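Local atomic coordinates of formate-dependent phosphoribosylglycinamide formyltransferase (Mycobacterium tuberculosis H37Rv, PDB entry 6KHR), a protein that belongs to the ATP-grasp superfamily of enzymes and carries an ATP-grasp domain in its chain. Residues Cys115-Pro120 with Gly285-Phe290. Sequence-based numbering, arbitrary orientation.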
loop_
_atom_site.group_PDB
_atom_site.type_symbol
_atom_site.label_atom_id
_atom_site.label_comp_id
_atom_site.label_asym_id
_atom_site.label_seq_id
_atom_site.Cartn_x
_atom_site.Cartn_y
_atom_site.Cartn_z
ATOM N N CYS A 115 -12.305 -11.137 25.980
ATOM C CA CYS A 115 -10.861 -11.022 25.966
ATOM C C CYS A 115 -10.277 -10.870 24.564
ATOM O O CYS A 115 -9.140 -10.406 24.432
ATOM C CB CYS A 115 -10.246 -12.261 26.637
ATOM S SG CYS A 115 -8.500 -12.144 27.050
ATOM N N THR A 116 -11.031 -11.219 23.521
ATOM C CA THR A 116 -10.532 -11.274 22.155
ATOM C C THR A 116 -11.724 -11.314 21.218
ATOM O O THR A 116 -12.628 -12.135 21.407
ATOM C CB THR A 116 -9.659 -12.513 21.938
ATOM O OG1 THR A 116 -8.456 -12.399 22.707
ATOM C CG2 THR A 116 -9.316 -12.680 20.462
ATOM N N GLU A 117 -11.767 -10.383 20.272
ATOM C CA GLU A 117 -12.864 -10.351 19.279
ATOM C C GLU A 117 -12.359 -11.097 18.061
ATOM O O GLU A 117 -11.220 -10.920 17.716
ATOM C CB GLU A 117 -13.233 -8.931 18.875
ATOM C CG GLU A 117 -13.605 -8.032 20.026
ATOM C CD GLU A 117 -14.539 -6.894 19.659
ATOM O OE1 GLU A 117 -14.089 -5.755 19.578
ATOM O OE2 GLU A 117 -15.716 -7.156 19.455
ATOM N N LEU A 118 -13.182 -11.948 17.484
ATOM C CA LEU A 118 -12.718 -12.654 16.283
ATOM C C LEU A 118 -13.172 -11.860 15.070
ATOM O O LEU A 118 -14.328 -11.571 15.005
ATOM C CB LEU A 118 -13.337 -14.039 16.296
ATOM C CG LEU A 118 -12.364 -15.124 16.710
ATOM C CD1 LEU A 118 -12.215 -15.154 18.213
ATOM C CD2 LEU A 118 -12.799 -16.466 16.179
ATOM N N VAL A 119 -12.262 -11.503 14.173
ATOM C CA VAL A 119 -12.645 -10.741 12.957
ATOM C C VAL A 119 -11.979 -11.409 11.771
ATOM O O VAL A 119 -10.878 -11.074 11.505
ATOM C CB VAL A 119 -12.184 -9.282 13.033
ATOM C CG1 VAL A 119 -12.637 -8.510 11.824
ATOM C CG2 VAL A 119 -12.650 -8.596 14.290
ATOM N N PRO A 120 -12.611 -12.321 11.026
ATOM C CA PRO A 120 -14.036 -12.536 11.105
ATOM C C PRO A 120 -14.456 -13.508 12.208
ATOM O O PRO A 120 -13.619 -14.082 12.783
ATOM C CB PRO A 120 -14.310 -13.156 9.738
ATOM C CG PRO A 120 -13.079 -13.930 9.424
ATOM C CD PRO A 120 -11.957 -13.122 10.010
ATOM N N GLY A 285 -22.539 -12.243 9.325
ATOM C CA GLY A 285 -22.420 -11.339 10.458
ATOM C C GLY A 285 -20.975 -11.054 10.843
ATOM O O GLY A 285 -20.019 -11.602 10.300
ATOM N N GLY A 286 -20.828 -10.150 11.802
ATOM C CA GLY A 286 -19.518 -9.761 12.283
ATOM C C GLY A 286 -18.854 -8.749 11.380
ATOM O O GLY A 286 -19.268 -8.489 10.251
ATOM N N ARG A 287 -17.784 -8.168 11.897
ATOM C CA ARG A 287 -16.975 -7.247 11.120
ATOM C C ARG A 287 -16.059 -8.008 10.163
ATOM O O ARG A 287 -15.684 -9.153 10.407
ATOM C CB ARG A 287 -16.157 -6.361 12.057
ATOM C CG ARG A 287 -16.647 -4.926 12.113
ATOM C CD ARG A 287 -16.197 -4.223 13.367
ATOM N NE ARG A 287 -14.907 -4.708 13.837
ATOM C CZ ARG A 287 -14.570 -4.800 15.117
ATOM N NH1 ARG A 287 -15.437 -4.459 16.055
ATOM N NH2 ARG A 287 -13.369 -5.242 15.460
ATOM N N GLY A 288 -15.703 -7.370 9.062
ATOM C CA GLY A 288 -14.752 -7.985 8.162
ATOM C C GLY A 288 -14.854 -7.446 6.753
ATOM O O GLY A 288 -15.639 -6.550 6.451
ATOM N N VAL A 289 -14.012 -8.011 5.898
ATOM C CA VAL A 289 -14.014 -7.724 4.477
ATOM C C VAL A 289 -14.339 -9.024 3.772
ATOM O O VAL A 289 -13.646 -10.032 3.964
ATOM C CB VAL A 289 -12.670 -7.161 3.986
ATOM C CG1 VAL A 289 -12.705 -7.032 2.528
ATOM C CG2 VAL A 289 -12.440 -5.807 4.577
ATOM N N PHE A 290 -15.399 -9.017 2.989
ATOM C CA PHE A 290 -15.880 -10.231 2.356
ATOM C C PHE A 290 -15.774 -10.070 0.851
ATOM O O PHE A 290 -16.083 -9.004 0.309
ATOM C CB PHE A 290 -17.327 -10.534 2.772
ATOM C CG PHE A 290 -17.507 -10.762 4.250
ATOM C CD1 PHE A 290 -17.470 -9.697 5.148
ATOM C CD2 PHE A 290 -17.726 -12.043 4.745
ATOM C CE1 PHE A 290 -17.637 -9.906 6.501
ATOM C CE2 PHE A 290 -17.892 -12.258 6.112
ATOM C CZ PHE A 290 -17.848 -11.184 6.986
#
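The guanidinium of Arg287 is gripped from helix 325-334, where the carbonyl of Ala332 takes its NE and that of Ile333 its NH2. Across the contact its one charged partner is Glu117, and that salt bridge is long, 4.0 Å from OE1 of Glu117 to NH1 of Arg287. The carboxylate oxygen comes in at the guanidinium edge, near its plane, yet the two flat groups stand almost perpendicular, 87° apart. A bend at chi3 (32°) turns the end of the Arg287 chain back toward strand 117-118.

Val119 touches Arg287 at two places. CG1, anti to its backbone N (chi1 -177°), lies 3.4 Å from the carbonyl O of Arg287, while CG2 reaches NH2 of the same arginine at 3.6 Å, approaching the group obliquely. Next along, Pro120, which follows a cis peptide bond, sets its CA 3.8 Å from that same carbonyl O.

The loop leaving strand 117-118, at the edge of the parallel N-terminal sheet, thus meets the loop leading into strand 288-297 of a large antiparallel sheet. With Arg287 anchored on helix carbonyls, the distant carboxylate probably adds only modest electrostatic attraction, and the loops meet mainly through van der Waals contact of Val119 and Pro120 with Arg287's backbone carbonyl and guanidinium.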